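Local coordinates for protein enoyl-CoA hydratase (Mycobacterium tuberculosis, PDB 4JJT) that probably catalyses the reversible hydration of enoyl-CoA thioesters, at residues R38-L43 with R85-T90; R16-T21 with D50-V55; I56-D61 with Q180-A185; L115-H120 with T173-H178. All blocks are in the same frame, centred on the assembly; numbering follows the deposited sequence.

In the fold
Contacts 2, 3 and 4 belong to the six-stranded mixed sheet of the crotonase fold, and contact 1 packs helix 33-48 against the loop before strand 93-97. Contacts 1 and 2 alternate along the chain and both involve the beta-alpha-beta unit 17-22, 33-48, 54-59; their centres are 12 Å apart, and Leu20 packs on Leu43. Contact 3 continues along strand 54-59, its centre 13 Å from that of contact 2, and pairs it with helix 181-193. Contact 4 joins the last two strands; both its segments fall between those of contact 3, 9 Å away between centres, where Asp61 meets His178. Contacts 1 and 4, 24 Å apart between centres, lie on opposite sides of the chain's centre.

Contact 1: residues R38-L43 with R85-T90; sequences RFFAAL and RWPAMT
Leu43 sets its CD1 methyl squarely over the indole of Trp86, 3.6 Å from CD1 to the centroid of the six-membered ring, a CH-pi contact almost on the ring normal. With CG anti to the carbonyl carbon (chi1 -77°), the fork of Leu43 faces the loop 85-90 and is shared out: CD1 takes the indole and also lies 4.1 Å from Pro87 CD, while CD2 lies 4.0 Å from SE of Met89, which is present as selenomethionine. Trp86 holds CG anti to its own backbone N (chi1 -166°), which swings the indole back alongside the helix. Its CZ3 corner comes to the edge of the Phe39 ring, near that ring's plane, 3.6 Å from Phe39 CZ, with the two rings inclined at 56°. The Phe40 ring is filled on both faces. Phe39 CD2 lies over one, near the rim; on the opposite face Arg85 CB sits above the centre, 3.8 Å from the Phe40 ring centroid. Beyond CB the Arg85 chain bends back, bringing a face of its guanidinium over Phe40 CD2, and the charged end makes a salt bridge to Asp37. The loop leading to strand 93-97 thus lies along one side of helix 33-48. Leu108 of helix 104-111 touches both Phe39 and Trp86, Tyr111 stacks on the indole, and Leu43 also packs on Leu20 of strand 17-22.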
loop_
_atom_site.group_PDB
_atom_site.type_symbol
_atom_site.label_atom_id
_atom_site.label_comp_id
_atom_site.label_asym_id
_atom_site.label_seq_id
_atom_site.Cartn_x
_atom_site.Cartn_y
_atom_site.Cartn_z
ATOM N N ARG A 38 -17.121 -29.635 -4.533
ATOM C CA ARG A 38 -16.828 -30.183 -5.850
ATOM C C ARG A 38 -16.369 -29.113 -6.839
ATOM O O ARG A 38 -15.505 -29.372 -7.677
ATOM C CB ARG A 38 -18.037 -30.949 -6.394
ATOM C CG ARG A 38 -17.670 -32.253 -7.084
ATOM C CD ARG A 38 -18.902 -33.059 -7.467
ATOM N NE ARG A 38 -19.691 -33.454 -6.305
ATOM C CZ ARG A 38 -20.796 -34.190 -6.373
ATOM N NH1 ARG A 38 -21.456 -34.503 -5.268
ATOM N NH2 ARG A 38 -21.239 -34.613 -7.550
ATOM N N PHE A 39 -16.946 -27.917 -6.746
ATOM C CA PHE A 39 -16.555 -26.820 -7.635
ATOM C C PHE A 39 -15.098 -26.424 -7.437
ATOM O O PHE A 39 -14.330 -26.348 -8.398
ATOM C CB PHE A 39 -17.447 -25.590 -7.434
ATOM C CG PHE A 39 -16.945 -24.352 -8.133
ATOM C CD1 PHE A 39 -17.123 -24.192 -9.495
ATOM C CD2 PHE A 39 -16.294 -23.353 -7.428
ATOM C CE1 PHE A 39 -16.662 -23.059 -10.138
ATOM C CE2 PHE A 39 -15.832 -22.220 -8.070
ATOM C CZ PHE A 39 -16.017 -22.075 -9.425
ATOM N N PHE A 40 -14.722 -26.169 -6.189
ATOM C CA PHE A 40 -13.360 -25.743 -5.875
ATOM C C PHE A 40 -12.347 -26.862 -6.095
ATOM O O PHE A 40 -11.160 -26.605 -6.293
ATOM C CB PHE A 40 -13.274 -25.199 -4.444
ATOM C CG PHE A 40 -14.015 -23.905 -4.243
ATOM C CD1 PHE A 40 -13.696 -22.786 -4.990
ATOM C CD2 PHE A 40 -15.025 -23.804 -3.302
ATOM C CE1 PHE A 40 -14.374 -21.600 -4.811
ATOM C CE2 PHE A 40 -15.705 -22.617 -3.118
ATOM C CZ PHE A 40 -15.379 -21.514 -3.872
ATOM N N ALA A 41 -12.824 -28.103 -6.059
ATOM C CA ALA A 41 -11.987 -29.250 -6.377
ATOM C C ALA A 41 -11.785 -29.317 -7.883
ATOM O O ALA A 41 -10.711 -29.674 -8.363
ATOM C CB ALA A 41 -12.624 -30.530 -5.869
ATOM N N ALA A 42 -12.833 -28.965 -8.621
ATOM C CA ALA A 42 -12.797 -28.976 -10.078
ATOM C C ALA A 42 -11.806 -27.958 -10.633
ATOM O O ALA A 42 -11.093 -28.238 -11.597
ATOM C CB ALA A 42 -14.182 -28.723 -10.639
ATOM N N LEU A 43 -11.774 -26.775 -10.028
ATOM C CA LEU A 43 -10.847 -25.728 -10.442
ATOM C C LEU A 43 -9.402 -26.170 -10.258
ATOM O O LEU A 43 -8.558 -25.924 -11.119
ATOM C CB LEU A 43 -11.095 -24.436 -9.658
ATOM C CG LEU A 43 -12.294 -23.585 -10.061
ATOM C CD1 LEU A 43 -12.353 -22.315 -9.221
ATOM C CD2 LEU A 43 -12.220 -23.251 -11.542
ATOM N N ARG A 85 -12.110 -19.826 -0.801
ATOM C CA ARG A 85 -11.462 -21.075 -1.191
ATOM C C ARG A 85 -10.940 -21.068 -2.626
ATOM O O ARG A 85 -10.267 -22.009 -3.046
ATOM C CB ARG A 85 -12.427 -22.246 -1.004
ATOM C CG ARG A 85 -12.998 -22.347 0.395
ATOM C CD ARG A 85 -14.068 -23.417 0.477
ATOM N NE ARG A 85 -13.540 -24.741 0.166
ATOM C CZ ARG A 85 -14.280 -25.843 0.108
ATOM N NH1 ARG A 85 -13.715 -27.007 -0.179
ATOM N NH2 ARG A 85 -15.585 -25.781 0.338
ATOM N N TRP A 86 -11.255 -20.014 -3.374
ATOM C CA TRP A 86 -10.822 -19.904 -4.766
ATOM C C TRP A 86 -9.297 -19.950 -4.863
ATOM O O TRP A 86 -8.615 -19.033 -4.418
ATOM C CB TRP A 86 -11.355 -18.613 -5.393
ATOM C CG TRP A 86 -11.241 -18.564 -6.896
ATOM C CD1 TRP A 86 -10.102 -18.389 -7.625
ATOM C CD2 TRP A 86 -12.310 -18.673 -7.845
ATOM N NE1 TRP A 86 -10.393 -18.393 -8.963
ATOM C CE2 TRP A 86 -11.742 -18.564 -9.127
ATOM C CE3 TRP A 86 -13.691 -18.857 -7.735
ATOM C CZ2 TRP A 86 -12.501 -18.631 -10.291
ATOM C CZ3 TRP A 86 -14.446 -18.922 -8.889
ATOM C CH2 TRP A 86 -13.849 -18.809 -10.153
ATOM N N PRO A 87 -8.760 -21.025 -5.456
ATOM C CA PRO A 87 -7.317 -21.291 -5.479
ATOM C C PRO A 87 -6.553 -20.406 -6.460
ATOM O O PRO A 87 -7.149 -19.820 -7.362
ATOM C CB PRO A 87 -7.252 -22.753 -5.926
ATOM C CG PRO A 87 -8.436 -22.910 -6.794
ATOM C CD PRO A 87 -9.515 -22.039 -6.211
ATOM N N ALA A 88 -5.240 -20.315 -6.277
ATOM C CA ALA A 88 -4.389 -19.562 -7.191
ATOM C C ALA A 88 -4.288 -20.306 -8.522
ATOM O O ALA A 88 -4.034 -21.509 -8.546
ATOM C CB ALA A 88 -3.012 -19.351 -6.580
HETATM N N MSE A 89 -4.505 -19.597 -9.625
HETATM C CA MSE A 89 -4.531 -20.232 -10.940
HETATM C C MSE A 89 -3.770 -19.421 -11.990
HETATM O O MSE A 89 -3.751 -18.191 -11.945
HETATM C CB MSE A 89 -5.977 -20.463 -11.399
HETATM C CG MSE A 89 -6.797 -21.344 -10.464
HETATM SE SE MSE A 89 -8.612 -21.692 -11.083
HETATM C CE MSE A 89 -8.211 -22.921 -12.542
ATOM N N THR A 90 -3.150 -20.123 -12.936
ATOM C CA THR A 90 -2.410 -19.484 -14.022
ATOM C C THR A 90 -3.166 -19.636 -15.339
ATOM O O THR A 90 -2.751 -19.107 -16.372
ATOM C CB THR A 90 -1.002 -20.088 -14.177
ATOM O OG1 THR A 90 -1.102 -21.510 -14.327
ATOM C CG2 THR A 90 -0.148 -19.776 -12.957
#

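Contact 2: residues R16-T21 with D50-V55; sequences RVRTLT and DDIDVV
Arg16 grips the carboxylate of Asp53 side-on, using NE and NH2 on one oxygen each. The bond from Arg16 NE to Asp53 OD2 is straight, lies in the guanidinium plane and reaches the oxygen from above the carboxylate plane, though its modelled length of 2.5 Å is probably too short; Arg16 NH2 lies 3.0 Å from Asp53 OD1 on its syn side. The bend at chi3 (62°) curls the arginine back over the turn, where Asp51 O sits over the guanidinium face and Asp50 O takes a weak bond from NH2. Just ahead of the paired strands, Arg16 O accepts from Asp53 N at 3.0 Å. Val17 then stands beside Val54 in a parallel bridge, both side chains turned to the sheet face covered by Ala189 of helix 181-193. Arg18 N donates to Val54 O at 2.9 Å, and Arg18 pairs with Val55. The Arg18 side chain folds at chi2 and chi3, laying its guanidinium face against Ile52, with NH2 3.5 Å from Ile52 CD1, while its NE bonds Thr13. Leu20 CD1 meets Val55 CG1 at 4.2 Å, on the face packed by helix 33-48. The contact closes the beta-alpha-beta unit of strand 17-22, helix 33-48 and strand 54-59. Arg201 makes a second salt bridge to Asp53 OD1, so two arginines share this buried carboxylate, which probably keeps it ionised.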
loop_
_atom_site.group_PDB
_atom_site.type_symbol
_atom_site.label_atom_id
_atom_site.label_comp_id
_atom_site.label_asym_id
_atom_site.label_seq_id
_atom_site.Cartn_x
_atom_site.Cartn_y
_atom_site.Cartn_z
ATOM N N ARG A 16 -9.230 -28.523 -25.388
ATOM C CA ARG A 16 -8.415 -27.949 -24.318
ATOM C C ARG A 16 -9.160 -26.905 -23.489
ATOM O O ARG A 16 -8.545 -26.057 -22.843
ATOM C CB ARG A 16 -7.113 -27.366 -24.879
ATOM C CG ARG A 16 -6.330 -28.332 -25.751
ATOM C CD ARG A 16 -5.024 -27.725 -26.226
ATOM N NE ARG A 16 -4.148 -27.394 -25.107
ATOM C CZ ARG A 16 -3.355 -28.269 -24.498
ATOM N NH1 ARG A 16 -3.329 -29.534 -24.898
ATOM N NH2 ARG A 16 -2.591 -27.881 -23.488
ATOM N N VAL A 17 -10.486 -26.978 -23.508
ATOM C CA VAL A 17 -11.315 -26.075 -22.718
ATOM C C VAL A 17 -12.177 -26.867 -21.744
ATOM O O VAL A 17 -12.945 -27.741 -22.146
ATOM C CB VAL A 17 -12.225 -25.207 -23.607
ATOM C CG1 VAL A 17 -13.163 -24.369 -22.748
ATOM C CG2 VAL A 17 -11.390 -24.325 -24.522
ATOM N N ARG A 18 -12.039 -26.554 -20.461
ATOM C CA ARG A 18 -12.796 -27.218 -19.409
ATOM C C ARG A 18 -14.002 -26.386 -18.974
ATOM O O ARG A 18 -13.850 -25.292 -18.427
ATOM C CB ARG A 18 -11.883 -27.496 -18.210
ATOM C CG ARG A 18 -12.600 -27.950 -16.950
ATOM C CD ARG A 18 -13.147 -29.354 -17.095
ATOM N NE ARG A 18 -12.175 -30.265 -17.692
ATOM C CZ ARG A 18 -11.197 -30.867 -17.023
ATOM N NH1 ARG A 18 -11.042 -30.648 -15.724
ATOM N NH2 ARG A 18 -10.368 -31.682 -17.657
ATOM N N THR A 19 -15.199 -26.906 -19.218
ATOM C CA THR A 19 -16.416 -26.198 -18.844
ATOM C C THR A 19 -16.978 -26.748 -17.541
ATOM O O THR A 19 -17.156 -27.957 -17.393
ATOM C CB THR A 19 -17.490 -26.294 -19.941
ATOM O OG1 THR A 19 -16.916 -25.939 -21.204
ATOM C CG2 THR A 19 -18.648 -25.355 -19.631
ATOM N N LEU A 20 -17.241 -25.854 -16.593
ATOM C CA LEU A 20 -17.849 -26.228 -15.321
ATOM C C LEU A 20 -19.248 -25.639 -15.214
ATOM O O LEU A 20 -19.419 -24.423 -15.222
ATOM C CB LEU A 20 -16.997 -25.748 -14.146
ATOM C CG LEU A 20 -15.534 -26.187 -14.111
ATOM C CD1 LEU A 20 -14.860 -25.661 -12.851
ATOM C CD2 LEU A 20 -15.417 -27.700 -14.198
ATOM N N THR A 21 -20.248 -26.508 -15.110
ATOM C CA THR A 21 -21.635 -26.064 -15.048
ATOM C C THR A 21 -22.288 -26.354 -13.701
ATOM O O THR A 21 -22.453 -27.510 -13.317
ATOM C CB THR A 21 -22.487 -26.713 -16.158
ATOM O OG1 THR A 21 -21.918 -26.413 -17.438
ATOM C CG2 THR A 21 -23.915 -26.188 -16.111
ATOM N N ASP A 50 -2.476 -30.650 -17.462
ATOM C CA ASP A 50 -1.671 -30.061 -18.531
ATOM C C ASP A 50 -2.393 -30.015 -19.875
ATOM O O ASP A 50 -1.941 -29.344 -20.800
ATOM C CB ASP A 50 -0.342 -30.805 -18.686
ATOM C CG ASP A 50 0.593 -30.581 -17.515
ATOM O OD1 ASP A 50 0.374 -29.615 -16.752
ATOM O OD2 ASP A 50 1.552 -31.366 -17.362
ATOM N N ASP A 51 -3.509 -30.728 -19.984
ATOM C CA ASP A 51 -4.277 -30.754 -21.227
ATOM C C ASP A 51 -5.383 -29.704 -21.241
ATOM O O ASP A 51 -6.210 -29.676 -22.151
ATOM C CB ASP A 51 -4.869 -32.145 -21.468
ATOM C CG ASP A 51 -3.821 -33.162 -21.875
ATOM O OD1 ASP A 51 -2.825 -32.765 -22.518
ATOM O OD2 ASP A 51 -3.993 -34.358 -21.557
ATOM N N ILE A 52 -5.393 -28.848 -20.227
ATOM C CA ILE A 52 -6.376 -27.781 -20.130
ATOM C C ILE A 52 -5.683 -26.425 -20.194
ATOM O O ILE A 52 -4.644 -26.224 -19.570
ATOM C CB ILE A 52 -7.199 -27.895 -18.828
ATOM C CG1 ILE A 52 -7.914 -29.245 -18.771
ATOM C CG2 ILE A 52 -8.211 -26.762 -18.721
ATOM C CD1 ILE A 52 -8.834 -29.502 -19.947
ATOM N N ASP A 53 -6.253 -25.503 -20.963
ATOM C CA ASP A 53 -5.687 -24.166 -21.099
ATOM C C ASP A 53 -6.630 -23.082 -20.581
ATOM O O ASP A 53 -6.185 -22.070 -20.040
ATOM C CB ASP A 53 -5.322 -23.883 -22.559
ATOM C CG ASP A 53 -4.212 -24.780 -23.070
ATOM O OD1 ASP A 53 -3.402 -25.255 -22.247
ATOM O OD2 ASP A 53 -4.146 -25.006 -24.297
ATOM N N VAL A 54 -7.932 -23.291 -20.764
ATOM C CA VAL A 54 -8.936 -22.302 -20.380
ATOM C C VAL A 54 -10.107 -22.975 -19.667
ATOM O O VAL A 54 -10.503 -24.083 -20.022
ATOM C CB VAL A 54 -9.477 -21.527 -21.612
ATOM C CG1 VAL A 54 -10.456 -20.444 -21.182
ATOM C CG2 VAL A 54 -8.341 -20.908 -22.404
ATOM N N VAL A 55 -10.652 -22.304 -18.657
ATOM C CA VAL A 55 -11.826 -22.800 -17.951
ATOM C C VAL A 55 -13.040 -21.908 -18.191
ATOM O O VAL A 55 -12.943 -20.683 -18.141
ATOM C CB VAL A 55 -11.571 -22.909 -16.431
ATOM C CG1 VAL A 55 -12.797 -23.466 -15.723
ATOM C CG2 VAL A 55 -10.364 -23.783 -16.164
#

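Contact 3: residues I56-D61 with Q180-A185; sequences ILTGAD and QLLPTA
Ile56 and Thr58 rise from strand 54-59 to meet Leu182 and Ala185 of helix 181-193, an alpha-on-beta packing in which a helix of the crotonase fold lies over one face of the central sheet. The short axes approach to 10.2 Å and run almost antiparallel, at 172°. The first shell is mostly apolar. Ile56 splits its branches: CG2, anti to the backbone N, touches Leu182 CD1 at 4.1 Å, while CD1, at the end of an extended CG1 arm, reaches Ala185 CB at 3.9 Å and comes close to the same residue's carbonyl oxygen. Thr58 and Leu182 meet tip to tip, with Thr58 OG1 4.0 Å from Leu182 CD2, so the two methyls of Leu182 straddle alternate residues of the strand. The isoleucine tip thus lies against both the side chain and the backbone of the helix at Ala185. Farther out, Thr58 OG1 holds its orientation by a hydrogen bond to Ala96 O on the neighbouring strand 93-97; the same oxygen that makes this bond is the one that lies against Leu182. Asn98 binds both Gly59 N and Asp61 OD1 and so ties down the loop where the strand ends; Leu181 also packs on this asparagine and on Ile116 of strand 114-118. The first turn of the helix is fastened at Gln180 O, which accepts from Thr184 N at 2.9 Å and from Thr184 OG1 at 2.8 Å, the two donors reaching it from opposite faces of the carbonyl plane.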
loop_
_atom_site.group_PDB
_atom_site.type_symbol
_atom_site.label_atom_id
_atom_site.label_comp_id
_atom_site.label_asym_id
_atom_site.label_seq_id
_atom_site.Cartn_x
_atom_site.Cartn_y
_atom_site.Cartn_z
ATOM N N ILE A 56 -14.183 -22.529 -18.466
ATOM C CA ILE A 56 -15.445 -21.807 -18.598
ATOM C C ILE A 56 -16.402 -22.169 -17.469
ATOM O O ILE A 56 -16.724 -23.337 -17.261
ATOM C CB ILE A 56 -16.134 -22.095 -19.946
ATOM C CG1 ILE A 56 -15.245 -21.630 -21.106
ATOM C CG2 ILE A 56 -17.488 -21.401 -20.017
ATOM C CD1 ILE A 56 -15.883 -21.811 -22.461
ATOM N N LEU A 57 -16.851 -21.157 -16.739
ATOM C CA LEU A 57 -17.820 -21.351 -15.668
ATOM C C LEU A 57 -19.176 -20.789 -16.063
ATOM O O LEU A 57 -19.287 -19.636 -16.476
ATOM C CB LEU A 57 -17.328 -20.696 -14.374
ATOM C CG LEU A 57 -18.314 -20.629 -13.210
ATOM C CD1 LEU A 57 -18.827 -22.011 -12.850
ATOM C CD2 LEU A 57 -17.662 -19.971 -12.001
ATOM N N THR A 58 -20.208 -21.613 -15.937
ATOM C CA THR A 58 -21.562 -21.187 -16.248
ATOM C C THR A 58 -22.564 -21.954 -15.389
ATOM O O THR A 58 -22.191 -22.848 -14.633
ATOM C CB THR A 58 -21.894 -21.409 -17.731
ATOM O OG1 THR A 58 -23.092 -20.701 -18.066
ATOM C CG2 THR A 58 -22.077 -22.891 -18.022
ATOM N N GLY A 59 -23.836 -21.596 -15.502
ATOM C CA GLY A 59 -24.875 -22.251 -14.733
ATOM C C GLY A 59 -25.978 -22.828 -15.593
ATOM O O GLY A 59 -26.181 -22.407 -16.733
ATOM N N ALA A 60 -26.691 -23.804 -15.044
ATOM C CA ALA A 60 -27.850 -24.370 -15.715
ATOM C C ALA A 60 -28.990 -23.364 -15.664
ATOM O O ALA A 60 -29.279 -22.797 -14.614
ATOM C CB ALA A 60 -28.260 -25.669 -15.052
ATOM N N ASP A 61 -29.630 -23.149 -16.807
ATOM C CA ASP A 61 -30.698 -22.164 -16.932
ATOM C C ASP A 61 -31.859 -22.426 -15.970
ATOM O O ASP A 61 -32.126 -23.574 -15.615
ATOM C CB ASP A 61 -31.180 -22.108 -18.384
ATOM C CG ASP A 61 -30.192 -21.404 -19.293
ATOM O OD1 ASP A 61 -29.435 -20.546 -18.790
ATOM O OD2 ASP A 61 -30.173 -21.700 -20.505
ATOM N N GLN A 180 -26.297 -17.618 -27.841
ATOM C CA GLN A 180 -24.960 -17.366 -28.357
ATOM C C GLN A 180 -23.947 -17.252 -27.226
ATOM O O GLN A 180 -22.756 -17.056 -27.468
ATOM C CB GLN A 180 -24.938 -16.084 -29.189
ATOM C CG GLN A 180 -25.867 -16.075 -30.390
ATOM C CD GLN A 180 -25.281 -16.793 -31.583
ATOM O OE1 GLN A 180 -24.181 -17.339 -31.515
ATOM N NE2 GLN A 180 -26.014 -16.794 -32.688
ATOM N N LEU A 181 -24.425 -17.372 -25.990
ATOM C CA LEU A 181 -23.578 -17.190 -24.811
ATOM C C LEU A 181 -22.380 -18.136 -24.770
ATOM O O LEU A 181 -21.234 -17.693 -24.827
ATOM C CB LEU A 181 -24.398 -17.337 -23.526
ATOM C CG LEU A 181 -23.560 -17.320 -22.244
ATOM C CD1 LEU A 181 -22.889 -15.971 -22.050
ATOM C CD2 LEU A 181 -24.414 -17.674 -21.046
ATOM N N LEU A 182 -22.651 -19.432 -24.656
ATOM C CA LEU A 182 -21.596 -20.444 -24.647
ATOM C C LEU A 182 -20.714 -20.455 -25.906
ATOM O O LEU A 182 -19.493 -20.550 -25.787
ATOM C CB LEU A 182 -22.165 -21.841 -24.369
ATOM C CG LEU A 182 -22.169 -22.312 -22.915
ATOM C CD1 LEU A 182 -20.744 -22.379 -22.384
ATOM C CD2 LEU A 182 -23.035 -21.414 -22.041
ATOM N N PRO A 183 -21.320 -20.374 -27.109
ATOM C CA PRO A 183 -20.484 -20.278 -28.313
ATOM C C PRO A 183 -19.522 -19.090 -28.291
ATOM O O PRO A 183 -18.389 -19.215 -28.754
ATOM C CB PRO A 183 -21.512 -20.106 -29.428
ATOM C CG PRO A 183 -22.706 -20.800 -28.928
ATOM C CD PRO A 183 -22.742 -20.551 -27.458
ATOM N N THR A 184 -19.972 -17.955 -27.764
ATOM C CA THR A 184 -19.111 -16.782 -27.633
ATOM C C THR A 184 -17.980 -17.066 -26.652
ATOM O O THR A 184 -16.820 -16.739 -26.907
ATOM C CB THR A 184 -19.911 -15.549 -27.167
ATOM O OG1 THR A 184 -20.799 -15.136 -28.214
ATOM C CG2 THR A 184 -18.980 -14.397 -26.817
ATOM N N ALA A 185 -18.330 -17.700 -25.537
ATOM C CA ALA A 185 -17.364 -18.053 -24.503
ATOM C C ALA A 185 -16.310 -19.028 -25.015
ATOM O O ALA A 185 -15.159 -18.996 -24.579
ATOM C CB ALA A 185 -18.078 -18.637 -23.295
#

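Contact 4: residues L115-H120 with T173-H178; sequences LIASEH and TEVVAH
Ser118 OG (chi1 166°) and His178 CG (chi1 -172°) both stand anti to their backbone N, which brings Ser118 OG to the edge of the imidazole, in its plane and 2.8 Å from His178 ND1. The same OG accepts from His120 N, forming an ST turn. Glu119 places CG between N and the carbonyl carbon (chi1 54°) and stretches out until OE1 receives His178 N at 3.3 Å, from above the carboxylate plane. His120 CD2 lies 3.5 Å from His178 ND1. Before this cluster the strands pair in parallel: Ala117 N binds Glu174 O at 2.9 Å, and Ala117 O receives Val176 N at 3.0 Å. Leu115 O is held by both Thr173 N and Thr173 OG1, from opposite faces of its plane. Arg153 of the third subunit adds a hydrogen bond to Thr173 OG1 and a salt bridge to Glu174, tying segment 173-178 to a neighbouring subunit. Since Asp61 OD2 takes the other nitrogen, NE2, the His178 ring is held at both nitrogens and its rotation fixed.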
loop_
_atom_site.group_PDB
_atom_site.type_symbol
_atom_site.label_atom_id
_atom_site.label_comp_id
_atom_site.label_asym_id
_atom_site.label_seq_id
_atom_site.Cartn_x
_atom_site.Cartn_y
_atom_site.Cartn_z
ATOM N N LEU A 115 -15.690 -11.873 -18.032
ATOM C CA LEU A 115 -17.128 -12.110 -17.959
ATOM C C LEU A 115 -17.839 -11.843 -19.281
ATOM O O LEU A 115 -17.620 -10.816 -19.919
ATOM C CB LEU A 115 -17.760 -11.280 -16.840
ATOM C CG LEU A 115 -17.597 -11.796 -15.411
ATOM C CD1 LEU A 115 -18.479 -11.008 -14.453
ATOM C CD2 LEU A 115 -17.909 -13.283 -15.331
ATOM N N ILE A 116 -18.691 -12.783 -19.676
ATOM C CA ILE A 116 -19.538 -12.633 -20.854
ATOM C C ILE A 116 -20.991 -12.846 -20.445
ATOM O O ILE A 116 -21.352 -13.906 -19.939
ATOM C CB ILE A 116 -19.163 -13.642 -21.952
ATOM C CG1 ILE A 116 -17.758 -13.351 -22.484
ATOM C CG2 ILE A 116 -20.179 -13.598 -23.082
ATOM C CD1 ILE A 116 -17.230 -14.424 -23.390
ATOM N N ALA A 117 -21.819 -11.830 -20.656
ATOM C CA ALA A 117 -23.183 -11.845 -20.149
ATOM C C ALA A 117 -24.225 -12.191 -21.205
ATOM O O ALA A 117 -24.144 -11.746 -22.350
ATOM C CB ALA A 117 -23.516 -10.507 -19.499
ATOM N N SER A 118 -25.199 -13.002 -20.808
ATOM C CA SER A 118 -26.391 -13.215 -21.613
ATOM C C SER A 118 -27.253 -11.972 -21.492
ATOM O O SER A 118 -27.057 -11.159 -20.589
ATOM C CB SER A 118 -27.168 -14.435 -21.120
ATOM O OG SER A 118 -28.466 -14.468 -21.678
ATOM N N GLU A 119 -28.213 -11.821 -22.396
ATOM C CA GLU A 119 -29.169 -10.725 -22.310
ATOM C C GLU A 119 -30.041 -10.878 -21.067
ATOM O O GLU A 119 -30.696 -9.933 -20.629
ATOM C CB GLU A 119 -30.044 -10.691 -23.564
ATOM C CG GLU A 119 -30.738 -12.007 -23.866
ATOM C CD GLU A 119 -31.514 -11.975 -25.167
ATOM O OE1 GLU A 119 -31.648 -13.041 -25.806
ATOM O OE2 GLU A 119 -31.996 -10.888 -25.555
ATOM N N HIS A 120 -30.032 -12.082 -20.504
ATOM C CA HIS A 120 -30.839 -12.408 -19.336
ATOM C C HIS A 120 -30.037 -12.308 -18.048
ATOM O O HIS A 120 -30.569 -12.534 -16.962
ATOM C CB HIS A 120 -31.409 -13.817 -19.473
ATOM C CG HIS A 120 -32.317 -13.981 -20.651
ATOM N ND1 HIS A 120 -33.178 -12.989 -21.063
ATOM C CD2 HIS A 120 -32.488 -15.013 -21.511
ATOM C CE1 HIS A 120 -33.849 -13.405 -22.126
ATOM N NE2 HIS A 120 -33.448 -14.628 -22.415
ATOM N N THR A 173 -17.657 -7.864 -20.397
ATOM C CA THR A 173 -16.986 -7.388 -21.601
ATOM C C THR A 173 -17.922 -7.352 -22.801
ATOM O O THR A 173 -17.688 -6.611 -23.755
ATOM C CB THR A 173 -15.773 -8.271 -21.954
ATOM O OG1 THR A 173 -16.201 -9.628 -22.121
ATOM C CG2 THR A 173 -14.731 -8.210 -20.853
ATOM N N GLU A 174 -18.985 -8.149 -22.747
ATOM C CA GLU A 174 -19.872 -8.303 -23.889
ATOM C C GLU A 174 -21.220 -8.877 -23.469
ATOM O O GLU A 174 -21.295 -9.752 -22.607
ATOM C CB GLU A 174 -19.209 -9.218 -24.923
ATOM C CG GLU A 174 -19.940 -9.337 -26.243
ATOM C CD GLU A 174 -19.240 -10.283 -27.198
ATOM O OE1 GLU A 174 -18.146 -10.777 -26.849
ATOM O OE2 GLU A 174 -19.781 -10.538 -28.294
ATOM N N VAL A 175 -22.289 -8.373 -24.075
ATOM C CA VAL A 175 -23.615 -8.940 -23.874
ATOM C C VAL A 175 -24.121 -9.504 -25.194
ATOM O O VAL A 175 -24.227 -8.786 -26.186
ATOM C CB VAL A 175 -24.610 -7.897 -23.344
ATOM C CG1 VAL A 175 -25.977 -8.534 -23.139
ATOM C CG2 VAL A 175 -24.098 -7.292 -22.048
ATOM N N VAL A 176 -24.419 -10.798 -25.203
ATOM C CA VAL A 176 -24.837 -11.475 -26.423
ATOM C C VAL A 176 -26.219 -12.095 -26.270
ATOM O O VAL A 176 -26.729 -12.223 -25.157
ATOM C CB VAL A 176 -23.840 -12.581 -26.811
ATOM C CG1 VAL A 176 -22.457 -11.989 -27.024
ATOM C CG2 VAL A 176 -23.801 -13.654 -25.738
ATOM N N ALA A 177 -26.824 -12.472 -27.395
ATOM C CA ALA A 177 -28.099 -13.178 -27.376
ATOM C C ALA A 177 -27.926 -14.491 -26.628
ATOM O O ALA A 177 -26.865 -15.108 -26.695
ATOM C CB ALA A 177 -28.592 -13.426 -28.791
ATOM N N HIS A 178 -28.972 -14.910 -25.923
ATOM C CA HIS A 178 -28.888 -16.016 -24.971
ATOM C C HIS A 178 -28.278 -17.304 -25.528
ATOM O O HIS A 178 -27.411 -17.907 -24.902
ATOM C CB HIS A 178 -30.263 -16.313 -24.374
ATOM C CG HIS A 178 -30.225 -17.296 -23.248
ATOM N ND1 HIS A 178 -29.664 -16.999 -22.024
ATOM C CD2 HIS A 178 -30.660 -18.574 -23.162
ATOM C CE1 HIS A 178 -29.763 -18.049 -21.230
ATOM N NE2 HIS A 178 -30.365 -19.020 -21.897
#